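Local coordinates for protein botulinum neurotoxin G heavy chain (Clostridium botulinum, PDB 3MPP) that targets the botulinum toxin to host cells and carries the light chain into their cytosol, here represented by its receptor-binding domain, which adheres to the cell surface, at residues A[93-99]-A[177-183]; A[281-285]-A[313-317]. The protein carries 4 engineered substitutions. All coordinates share one frame. Residue numbers count along the deposited sequence, not the author numbering.

Interaction 1: residues A[93-99]-A[177-183]; sequences IISCIKN and NSSNDID
Parts of strands 90-98 and 181-187 run antiparallel but splay: the short axes of 95-98 and 181-183 approach to 5.0 Å at 130°. Residues 94-98 and 181-183 are extended; N99 leaves the strand at phi/psi 51/42. S95 and D183 form a hydrogen-bonded antiparallel pair, CA atoms 5.4 Å apart, with S95 N to D183 O at 3.1 Å and D183 N to S95 O at 3.0 Å; their side chains share one face. CA-H...O contacts flank it, from I94 CA to D183 O and from I182 CA to S95 O, both 3.4 Å. Past C96 side chains take over the polar bonding. N177 (chi1 m) gives ND2 to K98 O at 3.0 Å, and S179 OG reaches I97 O in a weak 3.5 Å bond. S179 OG (chi1 t) also accepts D181 N at 3.3 Å, an ST turn leading into strand 181-187. C96 SG (chi1 t) sits between S179 CB (3.7 Å) and I182 CG1 (4.1 Å); I94 CG2 meets I182 CG2 at 3.8 Å. I93 and I94 form a classic bulge opposite V105. In this concanavalin-like beta sandwich, strand 103-108 flanks 90-98, strand 50-53 flanks 181-187, and I94 and I182 pack on strand 195-204 of the other sheet.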
ATOM      1  N   ILE A  93      -2.855  17.157 -10.452  1.00 29.67           N
ATOM      2  CA  ILE A  93      -3.343  15.842 -10.847  1.00 26.15           C
ATOM      3  C   ILE A  93      -4.864  15.822 -10.935  1.00 35.77           C
ATOM      4  O   ILE A  93      -5.426  15.113 -11.761  1.00 32.16           O
ATOM      5  CB  ILE A  93      -2.867  14.719  -9.903  1.00 26.03           C
ATOM      6  CG1 ILE A  93      -3.277  14.992  -8.464  1.00 29.69           C
ATOM      7  CG2 ILE A  93      -1.345  14.541  -9.997  1.00 32.31           C
ATOM      8  CD1 ILE A  93      -3.116  13.763  -7.561  1.00 32.66           C
ATOM      9  N   ILE A  94      -5.522  16.597 -10.074  1.00 36.13           N
ATOM     10  CA  ILE A  94      -6.979  16.691 -10.078  1.00 36.68           C
ATOM     11  C   ILE A  94      -7.382  18.146  -9.869  1.00 41.94           C
ATOM     12  O   ILE A  94      -6.853  18.818  -8.983  1.00 37.27           O
ATOM     13  CB  ILE A  94      -7.619  15.845  -8.960  1.00 34.80           C
ATOM     14  CG1 ILE A  94      -7.077  14.410  -8.965  1.00 35.11           C
ATOM     15  CG2 ILE A  94      -9.138  15.832  -9.112  1.00 37.61           C
ATOM     16  CD1 ILE A  94      -7.443  13.610  -7.713  1.00 36.22           C
ATOM     17  N   SER A  95      -8.311  18.641 -10.681  1.00 39.61           N
ATOM     18  CA  SER A  95      -8.728  20.027 -10.543  1.00 38.88           C
ATOM     19  C   SER A  95     -10.190  20.245 -10.887  1.00 44.98           C
ATOM     20  O   SER A  95     -10.777  19.510 -11.686  1.00 39.65           O
ATOM     21  CB  SER A  95      -7.866  20.936 -11.414  1.00 35.92           C
ATOM     22  OG  SER A  95      -8.260  20.848 -12.771  1.00 46.37           O
ATOM     23  N   CYS A  96     -10.759  21.273 -10.266  1.00 47.83           N
ATOM     24  CA  CYS A  96     -12.120  21.710 -10.511  1.00 47.60           C
ATOM     25  C   CYS A  96     -12.075  23.235 -10.517  1.00 50.57           C
ATOM     26  O   CYS A  96     -12.261  23.882  -9.484  1.00 53.02           O
ATOM     27  CB  CYS A  96     -13.032  21.206  -9.398  1.00 59.18           C
ATOM     28  SG  CYS A  96     -14.793  21.417  -9.694  1.00 58.54           S
ATOM     29  N   ILE A  97     -11.826  23.797 -11.694  1.00 41.65           N
ATOM     30  CA  ILE A  97     -11.434  25.194 -11.822  1.00 39.06           C
ATOM     31  C   ILE A  97     -12.250  25.866 -12.912  1.00 53.31           C
ATOM     32  O   ILE A  97     -12.589  25.248 -13.918  1.00 49.32           O
ATOM     33  CB  ILE A  97      -9.947  25.311 -12.215  1.00 42.69           C
ATOM     34  CG1 ILE A  97      -9.038  24.695 -11.138  1.00 46.34           C
ATOM     35  CG2 ILE A  97      -9.575  26.769 -12.530  1.00 41.53           C
ATOM     36  CD1 ILE A  97      -8.786  25.592  -9.949  1.00 48.07           C
ATOM     37  N   LYS A  98     -12.556  27.139 -12.704  1.00 55.26           N
ATOM     38  CA  LYS A  98     -13.300  27.914 -13.678  1.00 60.09           C
ATOM     39  C   LYS A  98     -12.899  29.371 -13.530  1.00 61.50           C
ATOM     40  O   LYS A  98     -12.913  29.910 -12.424  1.00 62.61           O
ATOM     41  CB  LYS A  98     -14.795  27.743 -13.434  1.00 71.18           C
ATOM     42  CG  LYS A  98     -15.685  28.604 -14.297  1.00 83.30           C
ATOM     43  CD  LYS A  98     -17.117  28.447 -13.841  1.00 95.99           C
ATOM     44  CE  LYS A  98     -18.023  29.467 -14.480  1.00109.02           C
ATOM     45  NZ  LYS A  98     -19.266  29.612 -13.678  1.00118.65           N
ATOM     46  N   ASN A  99     -12.534  30.000 -14.643  1.00 56.22           N
ATOM     47  CA  ASN A  99     -12.019  31.362 -14.612  1.00 61.68           C
ATOM     48  C   ASN A  99     -10.883  31.491 -13.593  1.00 60.89           C
ATOM     49  O   ASN A  99     -10.824  32.461 -12.824  1.00 61.23           O
ATOM     50  CB  ASN A  99     -13.137  32.354 -14.285  1.00 61.84           C
ATOM     51  CG  ASN A  99     -14.310  32.254 -15.246  1.00 66.34           C
ATOM     52  OD1 ASN A  99     -14.174  32.510 -16.442  1.00 61.20           O
ATOM     53  ND2 ASN A  99     -15.478  31.898 -14.717  1.00 72.01           N
ATOM     54  N   ASN A 177     -14.905  29.907  -7.180  1.00 77.74           N
ATOM     55  CA  ASN A 177     -15.778  29.369  -8.221  1.00 76.11           C
ATOM     56  C   ASN A 177     -15.972  27.854  -8.140  1.00 70.80           C
ATOM     57  O   ASN A 177     -15.089  27.122  -7.677  1.00 58.40           O
ATOM     58  CB  ASN A 177     -15.250  29.745  -9.609  1.00 71.73           C
ATOM     59  CG  ASN A 177     -15.550  31.189  -9.980  1.00 70.18           C
ATOM     60  OD1 ASN A 177     -16.169  31.928  -9.211  1.00 73.52           O
ATOM     61  ND2 ASN A 177     -15.103  31.599 -11.164  1.00 63.90           N
ATOM     62  N   SER A 178     -17.137  27.395  -8.590  1.00 73.40           N
ATOM     63  CA  SER A 178     -17.414  25.966  -8.686  1.00 74.66           C
ATOM     64  C   SER A 178     -17.547  25.572 -10.152  1.00 76.94           C
ATOM     65  O   SER A 178     -18.218  26.253 -10.925  1.00 81.60           O
ATOM     66  CB  SER A 178     -18.697  25.612  -7.934  1.00 80.25           C
ATOM     67  OG  SER A 178     -19.832  26.142  -8.596  1.00 88.74           O
ATOM     68  N   SER A 179     -16.902  24.475 -10.536  1.00 72.13           N
ATOM     69  CA  SER A 179     -16.950  24.019 -11.920  1.00 66.06           C
ATOM     70  C   SER A 179     -17.774  22.740 -12.082  1.00 62.96           C
ATOM     71  O   SER A 179     -17.875  21.930 -11.159  1.00 59.05           O
ATOM     72  CB  SER A 179     -15.537  23.812 -12.463  1.00 60.35           C
ATOM     73  OG  SER A 179     -15.563  23.462 -13.836  1.00 63.74           O
ATOM     74  N   ASN A 180     -18.366  22.576 -13.261  1.00 69.76           N
ATOM     75  CA  ASN A 180     -19.121  21.373 -13.591  1.00 73.14           C
ATOM     76  C   ASN A 180     -18.205  20.213 -13.963  1.00 65.07           C
ATOM     77  O   ASN A 180     -18.619  19.052 -13.949  1.00 65.98           O
ATOM     78  CB  ASN A 180     -20.085  21.644 -14.748  1.00 80.75           C
ATOM     79  CG  ASN A 180     -21.171  22.633 -14.384  1.00 92.93           C
ATOM     80  OD1 ASN A 180     -21.780  22.541 -13.317  1.00 99.72           O
ATOM     81  ND2 ASN A 180     -21.427  23.583 -15.275  1.00 93.78           N
ATOM     82  N   ASP A 181     -16.962  20.532 -14.305  1.00 57.68           N
ATOM     83  CA  ASP A 181     -16.006  19.505 -14.707  1.00 53.74           C
ATOM     84  C   ASP A 181     -14.938  19.246 -13.657  1.00 51.07           C
ATOM     85  O   ASP A 181     -14.405  20.178 -13.047  1.00 54.41           O
ATOM     86  CB  ASP A 181     -15.327  19.894 -16.020  1.00 59.60           C
ATOM     87  CG  ASP A 181     -16.242  19.745 -17.213  1.00 68.08           C
ATOM     88  OD1 ASP A 181     -17.329  19.151 -17.056  1.00 77.46           O
ATOM     89  OD2 ASP A 181     -15.870  20.220 -18.307  1.00 70.71           O
ATOM     90  N   ILE A 182     -14.632  17.970 -13.447  1.00 47.47           N
ATOM     91  CA  ILE A 182     -13.446  17.604 -12.693  1.00 43.18           C
ATOM     92  C   ILE A 182     -12.487  16.920 -13.650  1.00 46.46           C
ATOM     93  O   ILE A 182     -12.822  15.896 -14.248  1.00 45.96           O
ATOM     94  CB  ILE A 182     -13.771  16.674 -11.516  1.00 49.47           C
ATOM     95  CG1 ILE A 182     -14.695  17.397 -10.527  1.00 55.87           C
ATOM     96  CG2 ILE A 182     -12.468  16.196 -10.838  1.00 34.73           C
ATOM     97  CD1 ILE A 182     -15.199  16.538  -9.395  1.00 56.23           C
ATOM     98  N   ASP A 183     -11.300  17.500 -13.812  1.00 46.76           N
ATOM     99  CA  ASP A 183     -10.301  16.941 -14.714  1.00 33.85           C
ATOM    100  C   ASP A 183      -9.246  16.154 -13.958  1.00 34.50           C
ATOM    101  O   ASP A 183      -8.579  16.686 -13.068  1.00 36.82           O
ATOM    102  CB  ASP A 183      -9.604  18.032 -15.512  1.00 29.25           C
ATOM    103  CG  ASP A 183     -10.464  18.581 -16.635  1.00 46.42           C
ATOM    104  OD1 ASP A 183     -11.596  18.085 -16.830  1.00 43.34           O
ATOM    105  OD2 ASP A 183      -9.997  19.515 -17.320  1.00 45.64           O
TER

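Interaction 2: residues A[281-285]-A[313-317]; sequences LGLRF and DNISD
No regular strand or helix spans the contact: 281-285 leads into strand 285-289, and the loop 313-317 follows strand 307-312. L281 is extended, its CA-to-CB bond pointing away from 313-317. G282 follows at phi/psi 83/-157, a positive phi that favours glycine, and its carbonyl O takes a hydrogen bond from N314 ND2 at 2.9 Å. L283 (-57/135, chi1 m, chi2 t) brings CD2 to 4.2 Å from I315 CD1, a small apolar touch beside the polar bonds; both side chains also rest on Y254 of strand 250-255. At R284 the segments come closest, its CA 5.8 Å from that of N314. R284 N donates to N314 OD1 at 2.9 Å, so the asparagine amide, on a chi1 p rotamer, bonds the backbone on both sides of L283. D313 (-113/11) and N314 (-122/23) turn away from the extended conformation, presenting the N314 side chain to 282-284. D313 N donates to R284 O at 3.0 Å, where strands 285-289 and 307-312 meet as antiparallel neighbours in the beta-trefoil of the C-terminal receptor-binding subdomain. R284 CB lies 3.5 Å from N314 CG, and its side chain, t, t, p along chi1 to chi3, makes a salt bridge from NE to D313 OD1 at 2.8 Å, at the guanidinium edge. D313, chi1 p, has OD2 bonded to Q239. F285 packs against L310, I312 and V322.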
ATOM      1  N   LEU A 281      15.448  -8.265  -1.624  1.00 24.61           N
ATOM      2  CA  LEU A 281      16.608  -8.949  -1.036  1.00 23.41           C
ATOM      3  C   LEU A 281      16.162 -10.274  -0.440  1.00 23.68           C
ATOM      4  O   LEU A 281      15.036 -10.380   0.024  1.00 21.39           O
ATOM      5  CB  LEU A 281      17.204  -8.095   0.087  1.00 20.84           C
ATOM      6  CG  LEU A 281      17.782  -6.721  -0.271  1.00 23.67           C
ATOM      7  CD1 LEU A 281      18.168  -5.978   1.010  1.00 23.47           C
ATOM      8  CD2 LEU A 281      19.001  -6.913  -1.171  1.00 24.63           C
ATOM      9  N   GLY A 282      17.040 -11.273  -0.443  1.00 23.16           N
ATOM     10  CA  GLY A 282      16.766 -12.525   0.248  1.00 23.55           C
ATOM     11  C   GLY A 282      15.920 -13.548  -0.499  1.00 29.17           C
ATOM     12  O   GLY A 282      15.853 -13.545  -1.727  1.00 21.98           O
ATOM     13  N   LEU A 283      15.279 -14.436   0.260  1.00 26.56           N
ATOM     14  CA  LEU A 283      14.451 -15.497  -0.304  1.00 22.48           C
ATOM     15  C   LEU A 283      13.373 -14.914  -1.188  1.00 19.74           C
ATOM     16  O   LEU A 283      12.711 -13.958  -0.807  1.00 20.49           O
ATOM     17  CB  LEU A 283      13.783 -16.302   0.810  1.00 16.48           C
ATOM     18  CG  LEU A 283      14.803 -16.947   1.764  1.00 23.80           C
ATOM     19  CD1 LEU A 283      14.134 -17.501   3.011  1.00 28.20           C
ATOM     20  CD2 LEU A 283      15.549 -18.019   1.023  1.00 26.98           C
ATOM     21  N   ARG A 284      13.189 -15.515  -2.356  1.00 21.45           N
ATOM     22  CA  ARG A 284      12.095 -15.131  -3.224  1.00 22.98           C
ATOM     23  C   ARG A 284      11.035 -16.236  -3.186  1.00 19.50           C
ATOM     24  O   ARG A 284      11.316 -17.378  -3.523  1.00 22.95           O
ATOM     25  CB  ARG A 284      12.616 -14.890  -4.634  1.00 20.40           C
ATOM     26  CG  ARG A 284      11.597 -14.241  -5.567  1.00 20.56           C
ATOM     27  CD  ARG A 284      12.266 -13.850  -6.858  1.00 19.13           C
ATOM     28  NE  ARG A 284      12.792 -15.004  -7.574  1.00 22.02           N
ATOM     29  CZ  ARG A 284      13.536 -14.925  -8.675  1.00 31.71           C
ATOM     30  NH1 ARG A 284      13.837 -13.740  -9.195  1.00 28.76           N
ATOM     31  NH2 ARG A 284      13.987 -16.028  -9.251  1.00 35.16           N
ATOM     32  N   PHE A 285       9.838 -15.888  -2.729  1.00 17.84           N
ATOM     33  CA  PHE A 285       8.775 -16.850  -2.482  1.00 19.64           C
ATOM     34  C   PHE A 285       7.737 -16.822  -3.578  1.00 19.09           C
ATOM     35  O   PHE A 285       7.505 -15.784  -4.204  1.00 22.19           O
ATOM     36  CB  PHE A 285       8.040 -16.506  -1.175  1.00 21.40           C
ATOM     37  CG  PHE A 285       8.876 -16.671   0.063  1.00 23.95           C
ATOM     38  CD1 PHE A 285       8.854 -17.867   0.773  1.00 23.11           C
ATOM     39  CD2 PHE A 285       9.661 -15.623   0.534  1.00 17.50           C
ATOM     40  CE1 PHE A 285       9.621 -18.030   1.924  1.00 21.74           C
ATOM     41  CE2 PHE A 285      10.435 -15.773   1.691  1.00 25.53           C
ATOM     42  CZ  PHE A 285      10.411 -16.990   2.381  1.00 26.40           C
ATOM     43  N   ASP A 313      12.048 -19.939  -4.986  1.00 23.25           N
ATOM     44  CA  ASP A 313      12.559 -20.258  -6.322  1.00 24.91           C
ATOM     45  C   ASP A 313      13.917 -19.640  -6.627  1.00 32.77           C
ATOM     46  O   ASP A 313      14.348 -19.661  -7.772  1.00 33.61           O
ATOM     47  CB  ASP A 313      11.553 -19.866  -7.418  1.00 32.21           C
ATOM     48  CG  ASP A 313      11.482 -18.355  -7.634  1.00 40.57           C
ATOM     49  OD1 ASP A 313      12.058 -17.609  -6.813  1.00 35.09           O
ATOM     50  OD2 ASP A 313      10.852 -17.914  -8.621  1.00 36.60           O
ATOM     51  N   ASN A 314      14.593 -19.091  -5.622  1.00 25.83           N
ATOM     52  CA  ASN A 314      15.919 -18.519  -5.863  1.00 28.68           C
ATOM     53  C   ASN A 314      17.045 -19.120  -5.012  1.00 28.42           C
ATOM     54  O   ASN A 314      18.070 -18.490  -4.795  1.00 31.97           O
ATOM     55  CB  ASN A 314      15.896 -16.984  -5.752  1.00 24.14           C
ATOM     56  CG  ASN A 314      15.737 -16.496  -4.322  1.00 27.95           C
ATOM     57  OD1 ASN A 314      15.203 -17.197  -3.469  1.00 22.38           O
ATOM     58  ND2 ASN A 314      16.194 -15.276  -4.062  1.00 23.42           N
ATOM     59  N   ILE A 315      16.851 -20.335  -4.527  1.00 29.25           N
ATOM     60  CA  ILE A 315      17.914 -21.025  -3.793  1.00 30.90           C
ATOM     61  C   ILE A 315      18.795 -21.849  -4.724  1.00 45.64           C
ATOM     62  O   ILE A 315      20.009 -21.955  -4.526  1.00 50.79           O
ATOM     63  CB  ILE A 315      17.351 -21.945  -2.709  1.00 33.79           C
ATOM     64  CG1 ILE A 315      16.881 -21.114  -1.511  1.00 26.67           C
ATOM     65  CG2 ILE A 315      18.415 -22.950  -2.259  1.00 34.92           C
ATOM     66  CD1 ILE A 315      16.024 -21.897  -0.533  1.00 30.58           C
ATOM     67  N   SER A 316      18.175 -22.441  -5.735  1.00 38.47           N
ATOM     68  CA  SER A 316      18.921 -23.194  -6.737  1.00 44.07           C
ATOM     69  C   SER A 316      18.011 -23.465  -7.911  1.00 42.30           C
ATOM     70  O   SER A 316      16.916 -22.907  -7.983  1.00 30.95           O
ATOM     71  CB  SER A 316      19.438 -24.508  -6.165  1.00 47.17           C
ATOM     72  OG  SER A 316      18.411 -25.481  -6.102  1.00 51.83           O
ATOM     73  N   ASP A 317      18.471 -24.325  -8.816  1.00 44.92           N
ATOM     74  CA  ASP A 317      17.703 -24.729  -9.988  1.00 52.00           C
ATOM     75  C   ASP A 317      16.414 -25.457  -9.613  1.00 46.74           C
ATOM     76  O   ASP A 317      15.412 -25.358 -10.320  1.00 44.94           O
ATOM     77  CB  ASP A 317      18.544 -25.629 -10.905  1.00 58.10           C
ATOM     78  CG  ASP A 317      19.736 -24.906 -11.507  1.00 70.96           C
ATOM     79  OD1 ASP A 317      19.813 -23.663 -11.380  1.00 71.57           O
ATOM     80  OD2 ASP A 317      20.597 -25.586 -12.115  1.00 71.78           O
TER

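In the fold
The two contacts belong to separate subdomains and share no element: interaction 1 lies in the N-terminal sheet, interaction 2 in the C-terminal trefoil. They sit on opposite sides of the chain's centre, with their own centres about 49 Å apart and nearest atoms about 29 Å apart. Interaction 1 is partly buried and covers more surface, 515 against 291 Å²; it is a strand pairing with I94 and I182 packing on the opposing sheet, and polar side chains helping only where the strands part. Interaction 2 is a surface contact between irregular segments, so side-chain amide and charged groups do much of the holding, including a salt bridge, which interaction 1 lacks. Each is away from the probable ganglioside-binding motif that includes W402.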